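Local coordinates for glutathione S-transferase family protein (Pseudomonas putida, PDB 3LXZ) that probably catalyses the conjugation of reduced glutathione to a wide range of hydrophobic electrophiles, giving S-substituted glutathione, at residues A[3-8]-A[51-56]; A[44-49]-A[59-64]; A[135-140]-A[180-185]. All blocks are in the same frame, centred on the assembly; numbering follows the deposited sequence.

Contact 1 (A[3-8]-A[51-56])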
# COMPACT_ATOMS: atom_id res chain seq x y z
N LEU A 3 -14.24 13.62 15.70
CA LEU A 3 -13.77 13.03 14.43
C LEU A 3 -14.84 13.11 13.35
O LEU A 3 -16.03 12.85 13.62
CB LEU A 3 -13.37 11.57 14.61
CG LEU A 3 -12.21 11.23 15.54
CD1 LEU A 3 -12.08 9.72 15.57
CD2 LEU A 3 -10.91 11.88 15.09
N LYS A 4 -14.42 13.43 12.13
CA LYS A 4 -15.33 13.44 11.00
C LYS A 4 -14.76 12.50 9.95
O LYS A 4 -13.57 12.54 9.67
CB LYS A 4 -15.45 14.83 10.40
CG LYS A 4 -15.95 15.97 11.31
CD LYS A 4 -16.17 17.23 10.43
CE LYS A 4 -16.95 18.35 11.11
NZ LYS A 4 -16.59 18.55 12.54
N LEU A 5 -15.61 11.66 9.37
CA LEU A 5 -15.17 10.76 8.31
C LEU A 5 -15.77 11.22 6.98
O LEU A 5 -16.99 11.15 6.78
CB LEU A 5 -15.63 9.33 8.60
CG LEU A 5 -15.11 8.27 7.63
CD1 LEU A 5 -13.56 8.17 7.65
CD2 LEU A 5 -15.74 6.95 8.04
N TYR A 6 -14.91 11.68 6.06
CA TYR A 6 -15.35 12.10 4.75
C TYR A 6 -15.34 10.90 3.83
O TYR A 6 -14.31 10.23 3.68
CB TYR A 6 -14.38 13.14 4.13
CG TYR A 6 -14.47 14.53 4.73
CD1 TYR A 6 -14.30 14.71 6.10
CD2 TYR A 6 -14.68 15.65 3.93
CE1 TYR A 6 -14.37 15.98 6.66
CE2 TYR A 6 -14.75 16.92 4.49
CZ TYR A 6 -14.58 17.07 5.84
OH TYR A 6 -14.62 18.33 6.42
N GLY A 7 -16.48 10.64 3.19
CA GLY A 7 -16.53 9.62 2.15
C GLY A 7 -17.97 9.36 1.73
O GLY A 7 -18.82 10.26 1.76
N PHE A 8 -18.24 8.15 1.29
CA PHE A 8 -19.60 7.82 0.92
C PHE A 8 -19.80 6.35 1.20
O PHE A 8 -18.88 5.57 1.09
CB PHE A 8 -19.89 8.25 -0.52
CG PHE A 8 -19.03 7.58 -1.58
CD1 PHE A 8 -17.72 8.03 -1.86
CD2 PHE A 8 -19.54 6.51 -2.32
CE1 PHE A 8 -16.95 7.41 -2.83
CE2 PHE A 8 -18.77 5.88 -3.31
CZ PHE A 8 -17.48 6.34 -3.57
N PRO A 51 -11.45 7.05 1.97
CA PRO A 51 -11.97 8.14 2.81
C PRO A 51 -10.91 9.10 3.31
O PRO A 51 -9.73 8.86 3.13
CB PRO A 51 -12.53 7.38 4.02
CG PRO A 51 -11.54 6.23 4.17
CD PRO A 51 -11.22 5.83 2.77
N VAL A 52 -11.35 10.16 4.01
CA VAL A 52 -10.44 11.07 4.70
C VAL A 52 -10.95 11.25 6.14
O VAL A 52 -12.16 11.43 6.34
CB VAL A 52 -10.35 12.43 3.98
CG1 VAL A 52 -9.26 13.32 4.59
CG2 VAL A 52 -10.03 12.22 2.53
N LEU A 53 -10.06 11.16 7.12
CA LEU A 53 -10.42 11.42 8.53
C LEU A 53 -10.04 12.85 8.87
O LEU A 53 -8.90 13.25 8.67
CB LEU A 53 -9.65 10.52 9.48
CG LEU A 53 -10.14 10.53 10.94
CD1 LEU A 53 -11.52 9.83 11.09
CD2 LEU A 53 -9.11 9.89 11.86
N GLU A 54 -10.99 13.62 9.40
CA GLU A 54 -10.64 14.96 9.85
C GLU A 54 -10.44 14.96 11.35
O GLU A 54 -11.33 14.55 12.10
CB GLU A 54 -11.70 16.00 9.43
CG GLU A 54 -11.21 17.45 9.72
CD GLU A 54 -12.17 18.56 9.23
OE1 GLU A 54 -13.36 18.28 9.04
OE2 GLU A 54 -11.72 19.72 9.04
N THR A 55 -9.26 15.39 11.78
CA THR A 55 -8.91 15.41 13.20
C THR A 55 -8.67 16.88 13.60
O THR A 55 -8.59 17.75 12.72
CB THR A 55 -7.63 14.61 13.49
OG1 THR A 55 -6.48 15.37 13.06
CG2 THR A 55 -7.65 13.24 12.76
N GLU A 56 -8.55 17.14 14.90
CA GLU A 56 -8.08 18.44 15.38
C GLU A 56 -6.76 18.92 14.74
O GLU A 56 -6.51 20.13 14.65
CB GLU A 56 -7.97 18.48 16.92
CG GLU A 56 -7.13 17.35 17.53
CD GLU A 56 -6.75 17.58 18.99
OE1 GLU A 56 -6.33 18.72 19.33
OE2 GLU A 56 -6.83 16.62 19.78
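The Tyr6 ring carries the carboxylate of Glu54 at its edge, OE1 lying near the ring plane, while the ring of Phe59 meets it edge-to-face. Ring and carboxylate planes are 72° apart, and Tyr6 OH donates to Glu54 OE1 over 2.9 Å from above the carboxylate plane, about 50° out of it. This pair rides on the thioredoxin-like sheet of the glutathione transferase N-terminal domain, where strands 3-7 and 52-55 run antiparallel. Two hydrogen-bonded pairs, Lys4 with Glu54 and Tyr6 with Val52, flank the non-hydrogen-bonded pair Leu5 with Leu53. The bond from Glu54 N to Lys4 O is short and straight, 2.8 Å, whereas that from Lys4 N to Glu54 O stretches to 3.3 Å. Lys4 lies alongside Glu54, pointing the same way, and it is the methylene CD that touches OE1, at 3.3 Å. The other face, bearing Leu5 and Leu53, turns to helices 12-23 and 63-73. There Leu3 CD2 meets Leu53 CD2. Pro51, which follows a cis peptide bond as is usual at this point of the fold, sets its CB 3.9 Å from Leu5 CD1.

Contact 2 (A[44-49]-A[59-64])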
# COMPACT_ATOMS: atom_id res chain seq x y z
N VAL A 44 -8.70 18.34 0.05
CA VAL A 44 -9.04 17.48 1.18
C VAL A 44 -8.25 16.16 1.14
O VAL A 44 -7.68 15.70 2.15
CB VAL A 44 -10.54 17.12 1.20
CG1 VAL A 44 -10.87 16.22 2.43
CG2 VAL A 44 -11.42 18.41 1.12
N SER A 45 -8.23 15.55 -0.05
CA SER A 45 -7.61 14.26 -0.24
C SER A 45 -6.62 14.34 -1.39
O SER A 45 -7.05 14.51 -2.51
CB SER A 45 -8.66 13.22 -0.59
OG SER A 45 -8.10 11.93 -0.44
N PRO A 46 -5.31 14.23 -1.11
CA PRO A 46 -4.34 14.71 -2.11
C PRO A 46 -4.18 13.91 -3.38
O PRO A 46 -3.59 14.43 -4.29
CB PRO A 46 -3.00 14.73 -1.38
CG PRO A 46 -3.25 14.25 0.05
CD PRO A 46 -4.72 14.07 0.25
N ARG A 47 -4.64 12.67 -3.40
CA ARG A 47 -4.73 11.87 -4.63
C ARG A 47 -6.19 11.65 -5.07
O ARG A 47 -6.46 11.00 -6.09
CB ARG A 47 -4.00 10.53 -4.45
CG ARG A 47 -3.93 9.62 -5.69
CD ARG A 47 -3.10 10.23 -6.81
NE ARG A 47 -3.06 9.33 -7.97
CZ ARG A 47 -3.96 9.32 -8.94
NH1 ARG A 47 -4.95 10.20 -8.91
NH2 ARG A 47 -3.87 8.46 -9.95
N GLY A 48 -7.13 12.21 -4.31
CA GLY A 48 -8.54 12.17 -4.68
C GLY A 48 -9.21 10.89 -4.19
O GLY A 48 -10.30 10.54 -4.64
N LYS A 49 -8.55 10.20 -3.27
CA LYS A 49 -9.08 8.93 -2.75
C LYS A 49 -10.03 9.17 -1.60
O LYS A 49 -10.02 10.19 -0.96
CB LYS A 49 -7.95 8.02 -2.22
CG LYS A 49 -6.93 7.53 -3.29
CD LYS A 49 -7.59 6.95 -4.53
CE LYS A 49 -6.55 6.79 -5.60
NZ LYS A 49 -7.01 6.15 -6.87
N PHE A 59 -6.37 16.79 8.14
CA PHE A 59 -6.88 15.63 7.43
C PHE A 59 -5.85 14.52 7.28
O PHE A 59 -4.67 14.81 7.02
CB PHE A 59 -7.27 16.05 6.00
CG PHE A 59 -8.49 16.90 5.91
CD1 PHE A 59 -9.75 16.40 6.25
CD2 PHE A 59 -8.39 18.21 5.43
CE1 PHE A 59 -10.88 17.22 6.14
CE2 PHE A 59 -9.52 19.03 5.31
CZ PHE A 59 -10.76 18.52 5.65
N LEU A 60 -6.29 13.26 7.42
CA LEU A 60 -5.48 12.08 7.04
C LEU A 60 -6.26 11.29 6.01
O LEU A 60 -7.45 11.02 6.23
CB LEU A 60 -5.23 11.16 8.25
CG LEU A 60 -4.26 11.56 9.34
CD1 LEU A 60 -4.37 10.66 10.55
CD2 LEU A 60 -2.81 11.58 8.81
N SER A 61 -5.62 10.92 4.89
CA SER A 61 -6.22 10.07 3.87
C SER A 61 -5.58 8.68 3.92
O SER A 61 -4.62 8.48 4.65
CB SER A 61 -6.05 10.71 2.47
OG SER A 61 -4.69 10.60 2.06
N GLU A 62 -6.11 7.73 3.14
CA GLU A 62 -5.63 6.32 3.02
C GLU A 62 -6.13 5.46 4.19
O GLU A 62 -5.69 5.64 5.34
CB GLU A 62 -4.09 6.19 2.95
CG GLU A 62 -3.45 6.95 1.76
CD GLU A 62 -3.80 6.36 0.40
OE1 GLU A 62 -4.07 5.14 0.30
OE2 GLU A 62 -3.80 7.13 -0.60
N THR A 63 -7.05 4.54 3.88
CA THR A 63 -7.64 3.69 4.94
C THR A 63 -6.59 3.07 5.87
O THR A 63 -6.72 3.13 7.11
CB THR A 63 -8.57 2.59 4.32
OG1 THR A 63 -9.77 3.24 3.86
CG2 THR A 63 -8.94 1.51 5.35
N SER A 64 -5.55 2.47 5.29
CA SER A 64 -4.55 1.81 6.13
C SER A 64 -3.96 2.80 7.14
O SER A 64 -3.77 2.46 8.31
CB SER A 64 -3.46 1.15 5.30
OG SER A 64 -2.72 2.12 4.59
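The glutathione site of the N-terminal domain draws on both segments, Lys49 on the loop ahead of strand 52-55 and Thr63 at the start of helix 63-73; both bind the tripeptide. The loop folds as a type I beta turn from Ser45 to Gly48, closed by Gly48 N on Ser45 O. Gly48 has backbone angles at which a side chain would jam against the preceding carbonyl. Ser45, with OG anti to its backbone N (chi1 -165°), swings its hydroxyl across the turn and donates to Lys49 O at 2.6 Å, in the carbonyl plane and on a lone pair. That short bond ties the first residue of the turn to the carbonyl of Lys49, the glutathione-binding residue that follows the turn.

Between the segments the meeting is apolar at one end. Val44 CG1 stands over the centre of the Phe59 ring, 3.9 Å from its centroid and 12° off the normal, a nearly vertical CH-pi contact, while Val44 O lies 3.9 Å from Phe59 CB. An alanine here in place of Phe59 removes the ring under Val44 CG1 and would probably loosen the hold on this end of the loop. Farther along, Ser45 OG lies 3.8 Å from Ser61 CB, and Pro46 CD comes alongside Ser61 OG. Lys49, with CG anti to its carbonyl carbon (chi1 -64°), brings CG within 4.1 Å of Glu62 OE2; the bend at chi2 leads the rest of the chain away.

The polar ends of Ser61 and Glu62 are taken by the second subunit, Ser61 OG by Glu92 and Glu62 OE2 by Tyr100 of that chain. Phe59 also packs on Val52 of strand 52-55, and Glu62 is the N-cap residue where strand 58-61, at the sheet's edge, hands over to helix 63-73.

Contact 3 (A[135-140]-A[180-185])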
# COMPACT_ATOMS: atom_id res chain seq x y z
N ALA A 135 -3.92 -16.69 -3.57
CA ALA A 135 -2.91 -17.70 -3.17
C ALA A 135 -2.10 -17.21 -1.98
O ALA A 135 -1.89 -17.98 -1.02
CB ALA A 135 -1.99 -18.06 -4.34
N THR A 136 -1.65 -15.95 -2.04
CA THR A 136 -0.92 -15.28 -0.94
C THR A 136 -1.71 -15.26 0.36
O THR A 136 -1.19 -15.56 1.44
CB THR A 136 -0.52 -13.87 -1.36
OG1 THR A 136 0.41 -13.92 -2.44
CG2 THR A 136 0.07 -13.04 -0.17
N LEU A 137 -2.98 -14.91 0.25
CA LEU A 137 -3.85 -14.87 1.44
C LEU A 137 -4.02 -16.25 2.07
O LEU A 137 -4.02 -16.40 3.32
CB LEU A 137 -5.20 -14.21 1.09
CG LEU A 137 -6.20 -14.02 2.23
CD1 LEU A 137 -5.59 -13.23 3.38
CD2 LEU A 137 -7.53 -13.40 1.73
N LYS A 138 -4.13 -17.27 1.23
CA LYS A 138 -4.32 -18.63 1.74
C LYS A 138 -3.07 -19.13 2.45
O LYS A 138 -3.17 -19.78 3.49
CB LYS A 138 -4.66 -19.60 0.60
CG LYS A 138 -4.98 -21.02 1.12
CD LYS A 138 -4.86 -22.05 -0.00
CE LYS A 138 -5.83 -21.66 -1.06
NZ LYS A 138 -7.21 -21.68 -0.49
N ARG A 139 -1.91 -18.79 1.87
CA ARG A 139 -0.62 -19.21 2.39
C ARG A 139 -0.27 -18.49 3.69
O ARG A 139 0.27 -19.10 4.62
CB ARG A 139 0.40 -18.98 1.28
CG ARG A 139 1.87 -18.99 1.54
CD ARG A 139 2.59 -18.62 0.24
NE ARG A 139 2.15 -19.42 -0.91
CZ ARG A 139 1.67 -18.97 -2.08
NH1 ARG A 139 1.55 -17.68 -2.36
NH2 ARG A 139 1.31 -19.84 -3.02
N ASN A 140 -0.57 -17.20 3.75
CA ASN A 140 -0.11 -16.35 4.86
C ASN A 140 -1.12 -16.14 5.96
O ASN A 140 -0.74 -15.89 7.11
CB ASN A 140 0.40 -15.00 4.31
CG ASN A 140 1.30 -14.28 5.28
OD1 ASN A 140 2.12 -14.89 5.94
ND2 ASN A 140 1.17 -12.98 5.36
N ALA A 180 -14.97 -20.48 -3.87
CA ALA A 180 -15.42 -21.88 -3.99
C ALA A 180 -14.39 -22.90 -3.50
O ALA A 180 -14.78 -23.96 -3.00
CB ALA A 180 -15.85 -22.20 -5.43
N ASP A 181 -13.10 -22.59 -3.67
CA ASP A 181 -12.00 -23.44 -3.23
C ASP A 181 -11.16 -22.87 -2.07
O ASP A 181 -10.00 -23.25 -1.89
CB ASP A 181 -11.10 -23.82 -4.41
CG ASP A 181 -11.33 -25.24 -4.88
OD1 ASP A 181 -12.51 -25.64 -5.01
OD2 ASP A 181 -10.33 -25.97 -5.08
N PHE A 182 -11.76 -21.97 -1.30
CA PHE A 182 -11.06 -21.27 -0.20
C PHE A 182 -12.01 -21.25 0.98
O PHE A 182 -12.52 -20.19 1.34
CB PHE A 182 -10.76 -19.82 -0.63
CG PHE A 182 -9.68 -19.13 0.18
CD1 PHE A 182 -9.23 -19.66 1.39
CD2 PHE A 182 -9.13 -17.91 -0.27
CE1 PHE A 182 -8.22 -19.04 2.11
CE2 PHE A 182 -8.13 -17.26 0.46
CZ PHE A 182 -7.68 -17.82 1.66
N PRO A 183 -12.28 -22.44 1.58
CA PRO A 183 -13.33 -22.48 2.60
C PRO A 183 -13.05 -21.67 3.85
O PRO A 183 -14.01 -21.22 4.48
CB PRO A 183 -13.40 -23.97 2.97
CG PRO A 183 -12.12 -24.57 2.45
CD PRO A 183 -11.84 -23.80 1.21
N GLN A 184 -11.76 -21.53 4.21
CA GLN A 184 -11.33 -20.66 5.32
C GLN A 184 -11.92 -19.25 5.13
O GLN A 184 -12.45 -18.64 6.08
CB GLN A 184 -9.79 -20.50 5.35
CG GLN A 184 -8.98 -21.73 5.64
CD GLN A 184 -8.79 -22.67 4.43
OE1 GLN A 184 -9.25 -22.40 3.32
NE2 GLN A 184 -8.10 -23.79 4.68
N ALA A 185 -11.78 -18.75 3.91
CA ALA A 185 -12.15 -17.39 3.58
C ALA A 185 -13.67 -17.31 3.48
O ALA A 185 -14.29 -16.36 3.93
CB ALA A 185 -11.48 -16.95 2.27
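Phe182 and Lys138 bury most of the surface here, with Leu137 a distant third. Lys138 leaves helix 120-140 with CG anti to the backbone N (chi1 -175°), then bends at chi3 and chi4 so that its ammonium group curls over the Phe182 ring. The result is a cation-pi contact: Lys138 NZ sits 3.8 Å from the centroid of the Phe182 ring, 28° off the normal and displaced toward the rim. Its nearest ring atom is Phe182 CD1, at 3.4 Å. The two side chains slide past each other in opposite directions, and the base of the lysine also makes contact, Lys138 CB lying 3.7 Å from Phe182 CZ. The ammonium has a second, weak tie in the hydrogen bond from Lys138 NZ to Asp181 O, 3.5 Å long; the carbonyl and the ring probably share in steadying the charge.

Phe182 reaches across with CG anti to its own backbone N. Its opposite face is closed by Ala185 CB, 3.4 Å above the plane and over the ring centre, and Gln184 OE1 lies in the ring plane at the edge. The ring is thus sandwiched between a methyl of its own segment and the lysine of helix 120-140. Leu137 crosses it at about a right angle, Leu137 CD2 standing 4.1 Å from Phe182 CE2, which makes the inner end of the contact apolar.

All this belongs to the helical C-terminal domain, away from the glutathione site. Phe182 takes the N-cap position of helix 183-193, and by touching Lys138 and Leu137 its ring joins the start of that helix to the end of helix 120-140. Phe143 meets the Phe182 ring from a loop, while Leu137 packs inward on Ile97 and Ile101 of helix 84-106 and on Phe159 of helix 154-174.

Contacts 1 and 2 share the N-terminal domain, their centres 9 Å apart and their segments alternating along the chain. Strands 52-55 and 58-61 are neighbours in one sheet; Leu53 N probably bonds to Leu60 O, and Pro51 packs on Thr63, so sheet and glutathione site are built together. Contact 3 comes later, in the helical C-terminal domain across the chain's centre, with its centre 33 Å from that of contact 1 and 30 Å from that of contact 2. The dimer brings the two regions together: Pro46 O of contact 2 accepts hydrogen bonds from Thr136 and Arg139 of the second subunit, residues on the helix used by contact 3.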